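Local structure of possible HxlR family transcriptional factor (Thermoplasma volcanium, 3DF8) at residues Leu24-Thr29 with Leu60-Lys65; Ile32-Gly37 with Ser95-Leu100; Gly71-Arg76 with Tyr83-Lys88. The protein probably binds DNA as a helix-turn-helix transcriptional regulator of the HxlR family, working as a dimer of two identical chains. All coordinates share one frame; numbering follows the deposited sequence.

In the fold
All three contacts lie within the HxlR-like helix-turn-helix range, with centres 13 to 14 Å apart. Interaction 1 joins the turn before helix 29-36 to helix 57-69; interaction 2 sets helix 29-36 against the long helix 87-108; interaction 3 pairs the hairpin strands and runs into the start of helix 87-108. Ile32 packs on Leu60 and Arg63, with Ile32 CD1 3.4 Å from Arg63 CB, and Leu36 CD1 meets Val73 CG2 at 3.6 Å, which makes helix 29-36 common ground for all three. Ile64 CG2 touches Tyr83 CE1 at 3.7 Å, tying helix 57-69 to the hairpin. An acetate, probably from the crystallisation liquor, lies beside Lys27, and another about 4 Å from the Met97 side chain.

Interaction 1. Residues Leu24-Thr29 with Leu60-Lys65; sequences LGKKYT and LSRRIK. With ACT (acetate ion), chain C.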
loop_
_atom_site.group_PDB
_atom_site.type_symbol
_atom_site.label_atom_id
_atom_site.label_comp_id
_atom_site.label_asym_id
_atom_site.label_seq_id
_atom_site.Cartn_x
_atom_site.Cartn_y
_atom_site.Cartn_z
ATOM N N LEU A 24 -0.479 1.397 -7.091
ATOM C CA LEU A 24 0.283 0.975 -5.919
ATOM C C LEU A 24 -0.316 -0.230 -5.204
ATOM O O LEU A 24 0.421 -1.035 -4.635
ATOM C CB LEU A 24 0.492 2.144 -4.957
ATOM C CG LEU A 24 1.896 2.758 -4.954
ATOM C CD1 LEU A 24 2.763 1.986 -3.982
ATOM C CD2 LEU A 24 2.571 2.846 -6.338
ATOM N N GLY A 25 -1.630 -0.359 -5.262
ATOM C CA GLY A 25 -2.318 -1.483 -4.620
ATOM C C GLY A 25 -2.317 -2.804 -5.381
ATOM O O GLY A 25 -2.474 -3.861 -4.773
ATOM N N LYS A 26 -2.156 -2.754 -6.701
ATOM C CA LYS A 26 -2.156 -3.964 -7.512
ATOM C C LYS A 26 -1.066 -4.927 -7.029
ATOM O O LYS A 26 0.026 -4.484 -6.610
ATOM C CB LYS A 26 -1.919 -3.616 -8.982
ATOM C CG LYS A 26 -3.070 -2.891 -9.629
ATOM C CD LYS A 26 -2.812 -2.692 -11.113
ATOM C CE LYS A 26 -3.697 -1.564 -11.640
ATOM N NZ LYS A 26 -4.340 -1.908 -12.953
ATOM N N LYS A 27 -1.367 -6.226 -7.120
ATOM C CA LYS A 27 -0.481 -7.266 -6.633
ATOM C C LYS A 27 0.943 -7.019 -7.145
ATOM O O LYS A 27 1.133 -6.781 -8.342
ATOM C CB LYS A 27 -0.977 -8.658 -7.055
ATOM C CG LYS A 27 -0.286 -9.743 -6.279
ATOM C CD LYS A 27 -0.892 -11.136 -6.536
ATOM C CE LYS A 27 -0.144 -12.165 -5.700
ATOM N NZ LYS A 27 0.117 -11.617 -4.316
ATOM N N TYR A 28 1.922 -7.072 -6.227
ATOM C CA TYR A 28 3.358 -6.940 -6.533
ATOM C C TYR A 28 3.921 -5.530 -6.671
ATOM O O TYR A 28 5.129 -5.360 -6.660
ATOM C CB TYR A 28 3.761 -7.775 -7.758
ATOM C CG TYR A 28 3.482 -9.263 -7.611
ATOM C CD1 TYR A 28 2.522 -9.883 -8.410
ATOM C CD2 TYR A 28 4.207 -10.053 -6.701
ATOM C CE1 TYR A 28 2.277 -11.234 -8.288
ATOM C CE2 TYR A 28 3.959 -11.404 -6.585
ATOM C CZ TYR A 28 2.998 -11.986 -7.381
ATOM O OH TYR A 28 2.749 -13.336 -7.293
ATOM N N THR A 29 3.071 -4.523 -6.830
ATOM C CA THR A 29 3.612 -3.186 -7.193
ATOM C C THR A 29 4.520 -2.659 -6.108
ATOM O O THR A 29 5.615 -2.163 -6.397
ATOM C CB THR A 29 2.502 -2.177 -7.539
ATOM O OG1 THR A 29 1.694 -2.703 -8.607
ATOM C CG2 THR A 29 3.117 -0.802 -7.990
ATOM N N LEU A 60 5.055 -8.864 -14.192
ATOM C CA LEU A 60 6.178 -7.956 -13.943
ATOM C C LEU A 60 6.296 -6.917 -15.050
ATOM O O LEU A 60 6.506 -5.732 -14.772
ATOM C CB LEU A 60 7.498 -8.689 -13.745
ATOM C CG LEU A 60 8.763 -7.832 -13.490
ATOM C CD1 LEU A 60 8.628 -6.916 -12.291
ATOM C CD2 LEU A 60 9.990 -8.733 -13.330
ATOM N N SER A 61 6.157 -7.359 -16.285
ATOM C CA SER A 61 6.286 -6.460 -17.441
ATOM C C SER A 61 5.147 -5.413 -17.419
ATOM O O SER A 61 5.378 -4.219 -17.674
ATOM C CB SER A 61 6.241 -7.290 -18.735
ATOM O OG SER A 61 6.314 -6.420 -19.845
ATOM N N ARG A 62 3.933 -5.859 -17.104
ATOM C CA ARG A 62 2.752 -4.978 -17.089
ATOM C C ARG A 62 2.897 -3.931 -15.990
ATOM O O ARG A 62 2.597 -2.749 -16.201
ATOM C CB ARG A 62 1.448 -5.772 -16.908
ATOM C CG ARG A 62 0.185 -4.916 -17.060
ATOM C CD ARG A 62 -1.122 -5.695 -16.877
ATOM N NE ARG A 62 -2.060 -4.945 -16.041
ATOM C CZ ARG A 62 -3.356 -5.201 -15.894
ATOM N NH1 ARG A 62 -3.946 -6.200 -16.553
ATOM N NH2 ARG A 62 -4.072 -4.437 -15.076
ATOM N N ARG A 63 3.374 -4.360 -14.816
ATOM C CA ARG A 63 3.562 -3.402 -13.713
ATOM C C ARG A 63 4.697 -2.399 -13.967
ATOM O O ARG A 63 4.564 -1.196 -13.678
ATOM C CB ARG A 63 3.832 -4.105 -12.370
ATOM C CG ARG A 63 2.714 -4.957 -11.860
ATOM C CD ARG A 63 1.471 -4.209 -11.428
ATOM N NE ARG A 63 0.694 -5.192 -10.702
ATOM C CZ ARG A 63 -0.193 -5.998 -11.294
ATOM N NH1 ARG A 63 -0.474 -5.846 -12.596
ATOM N NH2 ARG A 63 -0.820 -6.921 -10.589
ATOM N N ILE A 64 5.775 -2.888 -14.580
ATOM C CA ILE A 64 6.890 -2.032 -14.952
ATOM C C ILE A 64 6.384 -0.972 -15.942
ATOM O O ILE A 64 6.722 0.196 -15.789
ATOM C CB ILE A 64 8.076 -2.862 -15.503
ATOM C CG1 ILE A 64 8.811 -3.479 -14.290
ATOM C CG2 ILE A 64 9.020 -1.962 -16.353
ATOM C CD1 ILE A 64 10.105 -4.248 -14.659
ATOM N N LYS A 65 5.577 -1.361 -16.921
ATOM C CA LYS A 65 5.083 -0.372 -17.889
ATOM C C LYS A 65 4.255 0.696 -17.153
ATOM O O LYS A 65 4.381 1.895 -17.448
ATOM C CB LYS A 65 4.229 -1.042 -18.940
ATOM C CG LYS A 65 3.580 -0.058 -19.875
ATOM C CD LYS A 65 2.625 -0.746 -20.812
ATOM C CE LYS A 65 1.741 0.305 -21.475
ATOM N NZ LYS A 65 2.605 1.320 -22.140
HETATM C C ACT C . 1.071 -9.156 -2.974
HETATM O O ACT C . 2.020 -9.907 -3.313
HETATM O OXT ACT C . 0.057 -9.735 -2.505
HETATM C CH3 ACT C . 1.131 -7.665 -3.138
#
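The carbonyl oxygen of Lys27 is gripped by two nitrogens of one guanidinium. Arg63 reaches it side-on, with NE at 2.9 Å and NH2 at 3.0 Å from Lys27 O. The N-H...O angles of 137° and 135° show that neither bond is straight, as expected when two donors converge on one atom. NH2 approaches in the carbonyl plane, on a lone pair, whereas NE stands tilted from that plane. The acceptor belongs to the middle peptide of a type II turn from Lys26 to Thr29, closed by Thr29 N to Lys26 O at 3.1 Å. Two turn residues flank the arginine. Lys26 CB lies over one guanidinium face, 3.5 Å from Arg63 NE and offset toward the rim. The arginine chain bends at chi2 (-68°), which places CD beside the threonine hydroxyl, with Arg63 CD 3.2 Å from Thr29 OG1; the hydroxyl itself hydrogen-bonds to Leu23 O. An alanine in place of Arg63 would probably leave Lys27 O without both of these donors and the turn without these bonds to helix 57-69. Farther out, in one modelled conformer of Arg62, its NH2 comes 3.3 Å from Lys26 NZ, a doubtful approach of like charges. The far end of the Lys27 chain leads off from the helix, and its NZ donates to acetate O at 2.7 Å, which would partly offset its charge. Its CG lies over one face of the Tyr28 ring, offset toward the rim; the residue also packs on Pro16 of the second subunit. Tyr28 is the N-cap residue of helix 29-36, so the arginine fastens the entrance of that helix to helix 57-69, probably the recognition helix of the winged helix-turn-helix fold.

Interaction 2. Residues Ile32-Gly37 with Ser95-Leu100; sequences IISVLG and SLMPLL
Ser34 and Leu100 make the tight point of this contact: Ser34 OG lies 3.1 Å from Leu100 CD1, short for an oxygen facing a methyl carbon. The hydroxyl stays beside its own helix backbone (chi1 -58°, OG anti to the carbonyl carbon) and bonds to Met30 O one turn earlier, so its polar need is met within the helix. Elsewhere the fit is looser. Leu96 CD2 bridges two residues, standing 3.9 Å from Ile33 CG2 and also 3.9 Å from Ser34 OG, and the Ile33 and Leu96 side chains meet at about a right angle. Met97, present as selenomethionine, folds back through bends at chi2 and chi3, and its SE comes 3.8 Å from Ser34 OG. No hydrogen bond joins the two segments, although Ser34 O accepts one from Arg93 NE, a little earlier in helix 87-108. Together they bury just 156 Å². All five touching residues are nevertheless buried, while Ser95 and Pro98 are partly exposed; Pro98 meets Tyr7 of the second subunit, so this side is not simply open to solvent. The short axes of 32-36 and 95-100 cross at -109°, about 20° off a right angle. Helix 29-36 lies between helix 57-69, which Ile33 meets at Leu67, and helix 87-108, while Leu5 and Tyr7 on strand 3-7 of the second subunit pack on Ser34 and Met97, respectively.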
loop_
_atom_site.group_PDB
_atom_site.type_symbol
_atom_site.label_atom_id
_atom_site.label_comp_id
_atom_site.label_asym_id
_atom_site.label_seq_id
_atom_site.Cartn_x
_atom_site.Cartn_y
_atom_site.Cartn_z
ATOM N N ILE A 32 7.724 -4.557 -6.201
ATOM C CA ILE A 32 8.597 -4.134 -7.333
ATOM C C ILE A 32 9.345 -2.835 -6.941
ATOM O O ILE A 32 10.578 -2.733 -7.100
ATOM C CB ILE A 32 7.798 -3.954 -8.617
ATOM C CG1 ILE A 32 7.304 -5.340 -9.113
ATOM C CG2 ILE A 32 8.667 -3.251 -9.672
ATOM C CD1 ILE A 32 6.123 -5.326 -10.166
ATOM N N ILE A 33 8.606 -1.837 -6.467
ATOM C CA ILE A 33 9.241 -0.596 -5.979
ATOM C C ILE A 33 10.301 -0.876 -4.927
ATOM O O ILE A 33 11.377 -0.310 -4.968
ATOM C CB ILE A 33 8.188 0.426 -5.463
ATOM C CG1 ILE A 33 7.286 0.844 -6.650
ATOM C CG2 ILE A 33 8.837 1.610 -4.679
ATOM C CD1 ILE A 33 6.014 1.645 -6.253
ATOM N N SER A 34 9.979 -1.759 -3.982
ATOM C CA SER A 34 10.933 -2.092 -2.914
ATOM C C SER A 34 12.213 -2.756 -3.453
ATOM O O SER A 34 13.358 -2.373 -3.082
ATOM C CB SER A 34 10.235 -3.009 -1.925
ATOM O OG SER A 34 9.061 -2.379 -1.406
ATOM N N VAL A 35 12.064 -3.743 -4.322
ATOM C CA VAL A 35 13.269 -4.460 -4.772
ATOM C C VAL A 35 14.115 -3.570 -5.689
ATOM O O VAL A 35 15.322 -3.710 -5.724
ATOM C CB VAL A 35 12.994 -5.873 -5.382
ATOM C CG1 VAL A 35 12.386 -6.806 -4.332
ATOM C CG2 VAL A 35 12.125 -5.800 -6.663
ATOM N N LEU A 36 13.475 -2.645 -6.422
ATOM C CA LEU A 36 14.242 -1.765 -7.326
ATOM C C LEU A 36 15.220 -0.868 -6.568
ATOM O O LEU A 36 16.213 -0.334 -7.124
ATOM C CB LEU A 36 13.300 -0.963 -8.241
ATOM C CG LEU A 36 12.817 -1.677 -9.497
ATOM C CD1 LEU A 36 11.729 -0.906 -10.205
ATOM C CD2 LEU A 36 13.989 -1.994 -10.461
ATOM N N GLY A 37 14.951 -0.709 -5.279
ATOM C CA GLY A 37 15.848 0.043 -4.388
ATOM C C GLY A 37 16.794 -0.801 -3.543
ATOM O O GLY A 37 17.443 -0.264 -2.655
ATOM N N SER A 95 8.671 6.197 1.707
ATOM C CA SER A 95 7.463 6.131 2.541
ATOM C C SER A 95 6.914 4.727 2.698
ATOM O O SER A 95 6.200 4.443 3.651
ATOM C CB SER A 95 6.373 7.067 2.023
ATOM O OG SER A 95 6.904 8.342 1.766
ATOM N N LEU A 96 7.260 3.833 1.776
ATOM C CA LEU A 96 6.785 2.480 1.816
ATOM C C LEU A 96 7.469 1.627 2.860
ATOM O O LEU A 96 6.810 0.779 3.464
ATOM C CB LEU A 96 7.001 1.843 0.438
ATOM C CG LEU A 96 6.207 0.704 -0.132
ATOM C CD1 LEU A 96 4.679 0.905 0.121
ATOM C CD2 LEU A 96 6.537 0.589 -1.660
HETATM N N MSE A 97 8.777 1.831 3.082
HETATM C CA MSE A 97 9.549 0.871 3.898
HETATM C C MSE A 97 9.034 0.728 5.344
HETATM O O MSE A 97 8.945 -0.390 5.828
HETATM C CB MSE A 97 11.057 1.120 3.822
HETATM C CG MSE A 97 11.655 0.985 2.410
HETATM SE SE MSE A 97 10.920 -0.456 1.253
HETATM C CE MSE A 97 11.612 -1.909 2.231
ATOM N N PRO A 98 8.680 1.836 6.028
ATOM C CA PRO A 98 8.144 1.608 7.383
ATOM C C PRO A 98 6.849 0.797 7.416
ATOM O O PRO A 98 6.626 0.002 8.360
ATOM C CB PRO A 98 7.965 3.037 7.935
ATOM C CG PRO A 98 8.921 3.903 7.103
ATOM C CD PRO A 98 8.769 3.275 5.716
ATOM N N LEU A 99 6.026 0.942 6.377
ATOM C CA LEU A 99 4.789 0.187 6.255
ATOM C C LEU A 99 5.114 -1.293 6.057
ATOM O O LEU A 99 4.571 -2.152 6.782
ATOM C CB LEU A 99 3.964 0.704 5.092
ATOM C CG LEU A 99 2.683 -0.062 4.854
ATOM C CD1 LEU A 99 1.694 0.019 6.057
ATOM C CD2 LEU A 99 2.085 0.470 3.582
ATOM N N LEU A 100 6.018 -1.592 5.122
ATOM C CA LEU A 100 6.431 -2.975 4.912
ATOM C C LEU A 100 7.123 -3.606 6.134
ATOM O O LEU A 100 6.881 -4.785 6.438
ATOM C CB LEU A 100 7.236 -3.141 3.613
ATOM C CG LEU A 100 6.426 -2.790 2.344
ATOM C CD1 LEU A 100 7.287 -3.044 1.105
ATOM C CD2 LEU A 100 5.070 -3.511 2.210
#

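Interaction 3. Residues Gly71-Arg76 with Tyr83-Lys88; sequences GLVERR and YALTEK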
loop_
_atom_site.group_PDB
_atom_site.type_symbol
_atom_site.label_atom_id
_atom_site.label_comp_id
_atom_site.label_asym_id
_atom_site.label_seq_id
_atom_site.Cartn_x
_atom_site.Cartn_y
_atom_site.Cartn_z
ATOM N N GLY A 71 5.825 7.599 -13.989
ATOM C CA GLY A 71 7.048 8.363 -13.685
ATOM C C GLY A 71 7.815 7.896 -12.460
ATOM O O GLY A 71 8.640 8.646 -11.914
ATOM N N LEU A 72 7.538 6.678 -11.999
ATOM C CA LEU A 72 8.213 6.125 -10.818
ATOM C C LEU A 72 9.418 5.240 -11.157
ATOM O O LEU A 72 10.265 5.017 -10.286
ATOM C CB LEU A 72 7.208 5.303 -9.940
ATOM C CG LEU A 72 5.983 6.166 -9.524
ATOM C CD1 LEU A 72 5.119 5.319 -8.655
ATOM C CD2 LEU A 72 6.428 7.425 -8.759
ATOM N N VAL A 73 9.453 4.693 -12.377
ATOM C CA VAL A 73 10.547 3.773 -12.830
ATOM C C VAL A 73 10.997 4.212 -14.224
ATOM O O VAL A 73 10.220 4.782 -14.982
ATOM C CB VAL A 73 10.012 2.339 -12.846
ATOM C CG1 VAL A 73 10.951 1.330 -13.586
ATOM C CG2 VAL A 73 9.772 1.874 -11.408
ATOM N N GLU A 74 12.274 3.992 -14.535
ATOM C CA GLU A 74 12.734 4.179 -15.911
ATOM C C GLU A 74 13.543 2.965 -16.341
ATOM O O GLU A 74 14.185 2.275 -15.493
ATOM C CB GLU A 74 13.538 5.477 -16.050
ATOM C CG GLU A 74 14.565 5.682 -14.968
ATOM C CD GLU A 74 15.960 5.190 -15.336
ATOM O OE1 GLU A 74 16.888 5.478 -14.552
ATOM O OE2 GLU A 74 16.126 4.539 -16.405
ATOM N N ARG A 75 13.470 2.681 -17.650
ATOM C CA ARG A 75 14.246 1.600 -18.285
ATOM C C ARG A 75 15.441 2.233 -19.016
ATOM O O ARG A 75 15.278 3.235 -19.716
ATOM C CB ARG A 75 13.362 0.830 -19.277
ATOM C CG ARG A 75 14.105 -0.233 -20.118
ATOM C CD ARG A 75 13.221 -0.764 -21.328
ATOM N NE ARG A 75 12.079 -1.425 -20.781
ATOM C CZ ARG A 75 10.843 -0.942 -20.824
ATOM N NH1 ARG A 75 9.861 -1.628 -20.242
ATOM N NH2 ARG A 75 10.608 0.230 -21.417
ATOM N N ARG A 76 16.637 1.675 -18.811
ATOM C CA ARG A 76 17.768 2.074 -19.630
ATOM C C ARG A 76 18.079 0.980 -20.628
ATOM O O ARG A 76 18.355 -0.120 -20.197
ATOM C CB ARG A 76 18.996 2.256 -18.739
ATOM C CG ARG A 76 20.220 2.762 -19.496
ATOM C CD ARG A 76 21.443 2.829 -18.567
ATOM N NE ARG A 76 22.633 3.321 -19.259
ATOM C CZ ARG A 76 23.489 2.544 -19.930
ATOM N NH1 ARG A 76 23.306 1.221 -19.971
ATOM N NH2 ARG A 76 24.543 3.082 -20.550
ATOM N N TYR A 83 16.695 -1.383 -15.029
ATOM C CA TYR A 83 15.583 -0.602 -14.501
ATOM C C TYR A 83 16.044 0.029 -13.182
ATOM O O TYR A 83 16.868 -0.522 -12.448
ATOM C CB TYR A 83 14.364 -1.532 -14.273
ATOM C CG TYR A 83 13.907 -2.306 -15.536
ATOM C CD1 TYR A 83 12.854 -1.831 -16.316
ATOM C CD2 TYR A 83 14.561 -3.474 -15.957
ATOM C CE1 TYR A 83 12.445 -2.534 -17.505
ATOM C CE2 TYR A 83 14.163 -4.167 -17.135
ATOM C CZ TYR A 83 13.119 -3.672 -17.883
ATOM O OH TYR A 83 12.759 -4.362 -19.026
ATOM N N ALA A 84 15.484 1.190 -12.895
ATOM C CA ALA A 84 15.790 1.892 -11.677
ATOM C C ALA A 84 14.602 2.775 -11.324
ATOM O O ALA A 84 13.814 3.189 -12.181
ATOM C CB ALA A 84 17.046 2.775 -11.854
ATOM N N LEU A 85 14.510 3.099 -10.048
ATOM C CA LEU A 85 13.524 4.079 -9.601
ATOM C C LEU A 85 13.960 5.488 -10.037
ATOM O O LEU A 85 15.163 5.855 -10.003
ATOM C CB LEU A 85 13.448 4.025 -8.082
ATOM C CG LEU A 85 12.860 2.727 -7.524
ATOM C CD1 LEU A 85 13.006 2.816 -6.025
ATOM C CD2 LEU A 85 11.383 2.572 -7.929
ATOM N N THR A 86 12.979 6.295 -10.419
ATOM C CA THR A 86 13.193 7.729 -10.579
ATOM C C THR A 86 13.235 8.400 -9.201
ATOM O O THR A 86 13.001 7.746 -8.162
ATOM C CB THR A 86 12.022 8.341 -11.367
ATOM O OG1 THR A 86 10.837 8.190 -10.582
ATOM C CG2 THR A 86 11.875 7.694 -12.762
ATOM N N GLU A 87 13.531 9.704 -9.160
ATOM C CA GLU A 87 13.446 10.459 -7.900
ATOM C C GLU A 87 12.083 10.267 -7.251
ATOM O O GLU A 87 11.995 10.005 -6.051
ATOM C CB GLU A 87 13.696 11.953 -8.134
ATOM C CG GLU A 87 13.598 12.753 -6.856
ATOM C CD GLU A 87 14.290 14.097 -6.928
ATOM O OE1 GLU A 87 14.754 14.501 -8.025
ATOM O OE2 GLU A 87 14.364 14.753 -5.868
ATOM N N LYS A 88 11.017 10.362 -8.044
ATOM C CA LYS A 88 9.654 10.105 -7.485
ATOM C C LYS A 88 9.486 8.676 -6.958
ATOM O O LYS A 88 8.910 8.488 -5.871
ATOM C CB LYS A 88 8.547 10.431 -8.483
ATOM C CG LYS A 88 8.412 11.939 -8.809
ATOM C CD LYS A 88 7.421 12.114 -9.916
ATOM C CE LYS A 88 7.192 13.601 -10.204
ATOM N NZ LYS A 88 6.363 13.778 -11.451
HETATM O O HOH W 1 16.547 6.863 -12.261
#
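Thr86 OG1 donates to Gly71 O at 2.6 Å, the shortest polar bond of the contact, and the same oxygen accepts from Gly89 N as an N-cap. This double duty follows from chi1 64°, which sets OG1 between the backbone N and the carbonyl carbon. Gly71 itself ends helix 57-69 in a Schellman motif, so one hydroxyl links the end of that helix to the start of the next. Beside it Thr86 N bonds to Leu72 O at 3.0 Å. The strands then pair as an antiparallel ladder. Within these segments Glu74 with Ala84 is the hydrogen-bonded pair, Glu74 N to Ala84 O at 2.9 Å (167° at the hydrogen) and Ala84 N to Glu74 O at 3.1 Å (154°); Val73-Leu85 and Arg75-Tyr83 are non-hydrogen-bonded. CA-H...O contacts add to this, such as Tyr83 CA to Glu74 O at 3.3 Å. The Glu74 carboxylate is shared: OE1 accepts from a water that also donates to Leu85 O, while OE2 is in a salt bridge with Arg42. On the face carrying Arg75 and Tyr83, their side chains lie side by side and point the same way. Their planes stand almost perpendicular, and Arg75 NE makes only a weak bond to Tyr83 OH at 3.5 Å. Backbone bonds and the Thr86 hydroxyl's bond to Gly71 O therefore supply most of the polar hold, implying a hairpin fixed by main-chain chemistry at its base, as expected for the wing of a winged-helix domain, while Glu74 turns its charge to Arg42 and its OE1 to the water.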